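Local coordinates for putative tRNA (Adenine(37)-N6)-methyltransferase (Pseudomonas aeruginosa, PDB 7BU1), which probably transfers a methyl group from S-adenosylmethionine to the threonylcarbamoyl-modified adenosine at position 37 of tRNA, at the S-adenosylmethionine site. Residues are numbered along the deposited sequence; one frame, centred on the assembly and turned at random. Chains: chain A/B, Putative tRNA (Adenine(37)-N6)-methyltransferase.

The S-adenosylmethionine site. Residues chain A 24, 27, 66-71, 97, 99, 106-108, 126-128, 131; chain B 137. With SAM (S-adenosylmethionine), chain C.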
ATOM      1  N   LYS A  24       6.040  15.126  14.939  1.00 40.35           N
ATOM      2  CA  LYS A  24       5.149  15.105  13.778  1.00 38.07           C
ATOM      3  C   LYS A  24       5.270  16.373  12.936  1.00 40.72           C
ATOM      4  O   LYS A  24       5.150  16.314  11.708  1.00 41.48           O
ATOM      5  CB  LYS A  24       3.696  14.903  14.225  1.00 37.66           C
ATOM      6  CG  LYS A  24       3.448  13.586  14.971  1.00 43.47           C
ATOM      7  CD  LYS A  24       1.965  13.347  15.296  1.00 47.20           C
ATOM      8  CE  LYS A  24       1.204  12.799  14.083  1.00 53.71           C
ATOM      9  NZ  LYS A  24      -0.173  12.278  14.381  1.00 56.16           N
ATOM     10  N   ILE A  27       6.987  17.273   9.110  1.00 36.51           N
ATOM     11  CA  ILE A  27       7.234  16.102   8.269  1.00 36.78           C
ATOM     12  C   ILE A  27       6.605  16.361   6.903  1.00 38.03           C
ATOM     13  O   ILE A  27       5.406  16.681   6.834  1.00 36.56           O
ATOM     14  CB  ILE A  27       6.660  14.844   8.919  1.00 39.67           C
ATOM     15  CG1 ILE A  27       7.527  14.417  10.105  1.00 42.91           C
ATOM     16  CG2 ILE A  27       6.583  13.714   7.904  1.00 40.84           C
ATOM     17  CD1 ILE A  27       7.052  13.146  10.777  1.00 41.27           C
ATOM     18  N   PHE A  66       3.278  -0.508   9.127  1.00 42.54           N
ATOM     19  CA  PHE A  66       3.811  -0.139  10.424  1.00 40.70           C
ATOM     20  C   PHE A  66       2.665   0.212  11.362  1.00 41.93           C
ATOM     21  O   PHE A  66       1.512   0.383  10.949  1.00 40.32           O
ATOM     22  CB  PHE A  66       4.788   1.038  10.295  1.00 38.24           C
ATOM     23  CG  PHE A  66       4.151   2.295   9.775  1.00 35.98           C
ATOM     24  CD1 PHE A  66       4.023   2.514   8.409  1.00 35.31           C
ATOM     25  CD2 PHE A  66       3.673   3.256  10.653  1.00 34.35           C
ATOM     26  CE1 PHE A  66       3.439   3.668   7.931  1.00 35.11           C
ATOM     27  CE2 PHE A  66       3.088   4.413  10.189  1.00 32.56           C
ATOM     28  CZ  PHE A  66       2.963   4.621   8.823  1.00 35.14           C
ATOM     29  N   LEU A  67       3.005   0.353  12.637  1.00 41.72           N
ATOM     30  CA  LEU A  67       2.051   0.729  13.667  1.00 41.37           C
ATOM     31  C   LEU A  67       2.247   2.191  14.041  1.00 39.88           C
ATOM     32  O   LEU A  67       3.381   2.638  14.245  1.00 40.65           O
ATOM     33  CB  LEU A  67       2.212  -0.160  14.897  1.00 40.98           C
ATOM     34  CG  LEU A  67       1.855  -1.623  14.688  1.00 42.46           C
ATOM     35  CD1 LEU A  67       2.143  -2.390  15.962  1.00 43.56           C
ATOM     36  CD2 LEU A  67       0.391  -1.767  14.262  1.00 43.45           C
ATOM     37  N   PHE A  68       1.140   2.928  14.136  1.00 40.79           N
ATOM     38  CA  PHE A  68       1.162   4.327  14.580  1.00 42.18           C
ATOM     39  C   PHE A  68       1.359   4.369  16.096  1.00 42.04           C
ATOM     40  O   PHE A  68       0.449   4.670  16.870  1.00 45.10           O
ATOM     41  CB  PHE A  68      -0.126   5.040  14.190  1.00 43.17           C
ATOM     42  CG  PHE A  68      -0.290   5.272  12.708  1.00 40.54           C
ATOM     43  CD1 PHE A  68       0.513   6.180  12.039  1.00 41.56           C
ATOM     44  CD2 PHE A  68      -1.280   4.608  11.996  1.00 37.21           C
ATOM     45  CE1 PHE A  68       0.345   6.407  10.683  1.00 41.63           C
ATOM     46  CE2 PHE A  68      -1.461   4.840  10.645  1.00 36.34           C
ATOM     47  CZ  PHE A  68      -0.645   5.736   9.985  1.00 38.95           C
ATOM     48  N   HIS A  69       2.586   4.065  16.524  1.00 48.66           N
ATOM     49  CA  HIS A  69       2.812   3.882  17.956  1.00 50.76           C
ATOM     50  C   HIS A  69       2.683   5.178  18.755  1.00 52.71           C
ATOM     51  O   HIS A  69       2.505   5.111  19.976  1.00 54.33           O
ATOM     52  CB  HIS A  69       4.169   3.220  18.215  1.00 47.65           C
ATOM     53  CG  HIS A  69       5.346   4.117  18.001  1.00 45.25           C
ATOM     54  ND1 HIS A  69       5.564   4.790  16.818  1.00 45.14           N
ATOM     55  CD2 HIS A  69       6.385   4.430  18.812  1.00 46.00           C
ATOM     56  CE1 HIS A  69       6.681   5.492  16.917  1.00 47.14           C
ATOM     57  NE2 HIS A  69       7.198   5.290  18.117  1.00 45.95           N
ATOM     58  N   GLN A  70       2.751   6.352  18.121  1.00 49.56           N
ATOM     59  CA  GLN A  70       2.571   7.597  18.865  1.00 53.46           C
ATOM     60  C   GLN A  70       1.207   8.231  18.611  1.00 56.63           C
ATOM     61  O   GLN A  70       1.035   9.432  18.831  1.00 55.15           O
ATOM     62  CB  GLN A  70       3.677   8.600  18.531  1.00 53.49           C
ATOM     63  CG  GLN A  70       5.078   8.015  18.510  1.00 56.30           C
ATOM     64  CD  GLN A  70       5.876   8.371  19.740  1.00 59.66           C
ATOM     65  OE1 GLN A  70       5.340   8.440  20.842  1.00 61.38           O
ATOM     66  NE2 GLN A  70       7.169   8.605  19.557  1.00 62.23           N
ATOM     67  N   ALA A  71       0.229   7.444  18.176  1.00 56.70           N
ATOM     68  CA  ALA A  71      -1.126   7.949  17.990  1.00 58.57           C
ATOM     69  C   ALA A  71      -2.054   7.300  19.006  1.00 62.81           C
ATOM     70  O   ALA A  71      -2.430   6.137  18.842  1.00 62.94           O
ATOM     71  CB  ALA A  71      -1.614   7.689  16.576  1.00 55.78           C
ATOM     72  N   ARG A  97      -6.108   9.097   5.295  1.00 43.51           N
ATOM     73  CA  ARG A  97      -4.917   8.379   5.727  1.00 34.19           C
ATOM     74  C   ARG A  97      -4.494   8.787   7.140  1.00 42.36           C
ATOM     75  O   ARG A  97      -3.298   8.795   7.452  1.00 34.37           O
ATOM     76  CB  ARG A  97      -3.771   8.593   4.737  1.00 32.96           C
ATOM     77  CG  ARG A  97      -4.089   8.235   3.274  1.00 35.08           C
ATOM     78  CD  ARG A  97      -4.166   6.727   3.020  1.00 36.82           C
ATOM     79  NE  ARG A  97      -2.835   6.151   2.822  1.00 38.75           N
ATOM     80  CZ  ARG A  97      -2.289   5.868   1.638  1.00 33.85           C
ATOM     81  NH1 ARG A  97      -2.946   6.105   0.518  1.00 32.96           N
ATOM     82  NH2 ARG A  97      -1.065   5.362   1.579  1.00 34.21           N
ATOM     83  N   THR A  99      -3.670   9.073  11.140  1.00 43.76           N
ATOM     84  CA  THR A  99      -2.884   8.161  11.957  1.00 40.73           C
ATOM     85  C   THR A  99      -3.666   7.584  13.131  1.00 42.41           C
ATOM     86  O   THR A  99      -3.203   6.616  13.735  1.00 43.21           O
ATOM     87  CB  THR A  99      -1.625   8.867  12.447  1.00 39.72           C
ATOM     88  OG1 THR A  99      -1.982   9.916  13.354  1.00 45.04           O
ATOM     89  CG2 THR A  99      -0.900   9.482  11.277  1.00 38.19           C
ATOM     90  N   GLY A 106      -0.294   1.798   9.657  1.00 37.69           N
ATOM     91  CA  GLY A 106       0.066   2.699   8.587  1.00 34.66           C
ATOM     92  C   GLY A 106       0.642   1.960   7.393  1.00 38.60           C
ATOM     93  O   GLY A 106       0.979   0.775   7.468  1.00 40.56           O
ATOM     94  N   GLN A 107       0.755   2.696   6.282  1.00 35.17           N
ATOM     95  CA  GLN A 107       1.235   2.148   5.018  1.00 33.56           C
ATOM     96  C   GLN A 107       1.982   3.237   4.259  1.00 35.92           C
ATOM     97  O   GLN A 107       1.370   4.211   3.816  1.00 39.87           O
ATOM     98  CB  GLN A 107       0.049   1.624   4.193  1.00 34.09           C
ATOM     99  CG  GLN A 107       0.378   1.254   2.742  1.00 39.78           C
ATOM    100  CD  GLN A 107      -0.844   0.796   1.937  1.00 43.37           C
ATOM    101  OE1 GLN A 107      -1.867   0.404   2.498  1.00 37.87           O
ATOM    102  NE2 GLN A 107      -0.731   0.843   0.608  1.00 51.34           N
ATOM    103  N   SER A 108       3.283   3.056   4.052  1.00 33.39           N
ATOM    104  CA  SER A 108       4.082   4.053   3.353  1.00 34.84           C
ATOM    105  C   SER A 108       4.994   3.399   2.330  1.00 38.51           C
ATOM    106  O   SER A 108       5.580   2.344   2.589  1.00 39.93           O
ATOM    107  CB  SER A 108       4.950   4.886   4.314  1.00 33.54           C
ATOM    108  OG  SER A 108       4.199   5.375   5.406  1.00 35.68           O
ATOM    109  N   ASP A 126       8.381   9.145   5.777  1.00 40.40           N
ATOM    110  CA  ASP A 126       7.477   9.977   6.558  1.00 37.04           C
ATOM    111  C   ASP A 126       7.228   9.393   7.944  1.00 36.66           C
ATOM    112  O   ASP A 126       6.221   9.721   8.581  1.00 41.96           O
ATOM    113  CB  ASP A 126       6.156  10.162   5.813  1.00 34.83           C
ATOM    114  CG  ASP A 126       5.421   8.847   5.574  1.00 37.33           C
ATOM    115  OD1 ASP A 126       5.963   7.764   5.900  1.00 38.50           O
ATOM    116  OD2 ASP A 126       4.287   8.897   5.046  1.00 38.27           O
ATOM    117  N   LEU A 127       8.144   8.578   8.450  1.00 36.58           N
ATOM    118  CA  LEU A 127       7.898   7.795   9.652  1.00 37.95           C
ATOM    119  C   LEU A 127       8.651   8.356  10.851  1.00 39.73           C
ATOM    120  O   LEU A 127       9.827   8.717  10.749  1.00 42.18           O
ATOM    121  CB  LEU A 127       8.292   6.331   9.435  1.00 36.06           C
ATOM    122  CG  LEU A 127       7.648   5.745   8.183  1.00 36.20           C
ATOM    123  CD1 LEU A 127       8.258   4.391   7.824  1.00 38.98           C
ATOM    124  CD2 LEU A 127       6.155   5.642   8.385  1.00 32.47           C
ATOM    125  N   LEU A 128       7.972   8.381  11.994  1.00 38.97           N
ATOM    126  CA  LEU A 128       8.592   8.846  13.224  1.00 40.14           C
ATOM    127  C   LEU A 128       9.708   7.902  13.660  1.00 43.96           C
ATOM    128  O   LEU A 128       9.712   6.713  13.337  1.00 46.16           O
ATOM    129  CB  LEU A 128       7.550   8.954  14.336  1.00 37.79           C
ATOM    130  CG  LEU A 128       6.707  10.223  14.268  1.00 41.35           C
ATOM    131  CD1 LEU A 128       5.721  10.299  15.435  1.00 43.75           C
ATOM    132  CD2 LEU A 128       7.627  11.435  14.241  1.00 42.79           C
ATOM    133  N   THR A 131       9.452   3.762  15.027  1.00 45.00           N
ATOM    134  CA  THR A 131       8.187   3.171  14.588  1.00 46.11           C
ATOM    135  C   THR A 131       8.345   1.669  14.357  1.00 45.34           C
ATOM    136  O   THR A 131       9.280   1.245  13.668  1.00 41.93           O
ATOM    137  CB  THR A 131       7.662   3.827  13.303  1.00 45.53           C
ATOM    138  OG1 THR A 131       7.855   5.249  13.343  1.00 44.68           O
ATOM    139  CG2 THR A 131       6.186   3.528  13.135  1.00 44.18           C
TER
ATOM    140  N   LYS B 137      -8.085   2.278   3.242  1.00 37.09           N
ATOM    141  CA  LYS B 137      -7.341   3.513   3.028  1.00 36.71           C
ATOM    142  C   LYS B 137      -7.658   4.029   1.631  1.00 38.96           C
ATOM    143  O   LYS B 137      -7.602   3.256   0.654  1.00 42.38           O
ATOM    144  CB  LYS B 137      -5.828   3.322   3.176  1.00 31.66           C
ATOM    145  CG  LYS B 137      -5.320   3.078   4.589  1.00 31.98           C
ATOM    146  CD  LYS B 137      -3.946   2.405   4.552  1.00 32.05           C
ATOM    147  CE  LYS B 137      -3.236   2.430   5.903  1.00 37.96           C
ATOM    148  NZ  LYS B 137      -4.191   2.410   7.038  1.00 34.67           N
TER
HETATM  149  N   SAM C 301       1.839   7.036   4.452  1.00 39.05           N
HETATM  150  CA  SAM C 301       1.199   6.592   5.707  1.00 40.45           C
HETATM  151  C   SAM C 301      -0.248   6.115   5.454  1.00 41.15           C
HETATM  152  O   SAM C 301      -0.703   5.291   6.278  1.00 32.69           O
HETATM  153  OXT SAM C 301      -0.875   6.593   4.472  1.00 41.91           O
HETATM  154  CB  SAM C 301       1.192   7.702   6.759  1.00 41.15           C
HETATM  155  CG  SAM C 301       0.148   8.763   6.389  1.00 44.99           C
HETATM  156  SD  SAM C 301       0.119  10.090   7.652  1.00 42.78           S
HETATM  157  CE  SAM C 301      -1.108  11.298   7.195  1.00 39.85           C
HETATM  158  C5' SAM C 301       1.775  10.864   7.756  1.00 44.19           C
HETATM  159  C4' SAM C 301       2.002  11.299   9.202  1.00 46.54           C
HETATM  160  O4' SAM C 301       2.060  10.144  10.032  1.00 44.09           O
HETATM  161  C3' SAM C 301       3.396  11.815   9.428  1.00 47.43           C
HETATM  162  O3' SAM C 301       3.568  13.089   8.797  1.00 46.37           O
HETATM  163  C2' SAM C 301       3.328  11.963  10.923  1.00 43.45           C
HETATM  164  O2' SAM C 301       2.418  13.020  11.206  1.00 51.85           O
HETATM  165  C1' SAM C 301       2.631  10.636  11.272  1.00 43.96           C
HETATM  166  N9  SAM C 301       3.514   9.530  11.693  1.00 42.16           N
HETATM  167  C8  SAM C 301       4.635   9.021  11.185  1.00 40.80           C
HETATM  168  N7  SAM C 301       5.004   8.019  11.978  1.00 40.97           N
HETATM  169  C5  SAM C 301       4.106   7.904  12.957  1.00 40.63           C
HETATM  170  C6  SAM C 301       4.005   7.067  13.988  1.00 38.19           C
HETATM  171  N6  SAM C 301       4.963   6.161  14.111  1.00 33.06           N
HETATM  172  N1  SAM C 301       2.999   7.137  14.866  1.00 40.29           N
HETATM  173  C2  SAM C 301       2.023   8.110  14.700  1.00 38.68           C
HETATM  174  N3  SAM C 301       2.148   8.980  13.615  1.00 39.96           N
HETATM  175  C4  SAM C 301       3.184   8.844  12.776  1.00 40.54           C
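The amino nitrogen N of SAM's methionine end meets three oxygens in the cofactor pocket of this methyltransferase. A:Asp126 OD2 lies 3.1 Å from SAM N, A:Ser108 OG 3.0 Å, and the backbone O of A:Gln107 adds a weak bond. The two side chains also brace each other: A:Ser108 OG donates to A:Asp126 OD1, so both carboxylate oxygens work through their syn lone pairs and the carboxylate's rotation is fixed. The neighbouring acid would be expected to favour a charged amine.

At the carboxylate, strand 105-116 gives its A:Gln107 backbone N to SAM O. A:Arg97, its chain bent at chi2 and chi3, folds back to bring NE within 2.6 Å of SAM OXT, a salt bridge tilted from the guanidinium plane. From the deposited assembly's other chain, B:Lys137 crosses A:Arg97 at about a right angle, its CB against CD, and its CE comes 3.8 Å from SAM O, so both chains line this end if this assembly is the biological one.

Adenine is read at its edge. A:His69 ND1 accepts from the amino group SAM N6 almost in the imidazole plane, 3.1 Å away, while A:Thr131 OG1 also accepts from N6; the backbone N of A:Leu128 donates to SAM N7 at 3.0 Å, and that of A:Gln70 approaches N1 weakly. One adenine face carries the A:Leu128 side chain, CG above the five-membered ring and CD1 above the six-membered ring. On the opposite face A:Phe68 turns its ring edge, led by CD1, toward the SAM base, planes 76° apart, and A:Thr99 CA covers the centre of one phenyl face. Beside the ribose, A:Lys24 bends at chi3 (81°), placing NZ 3.1 Å from A:Thr99 OG1.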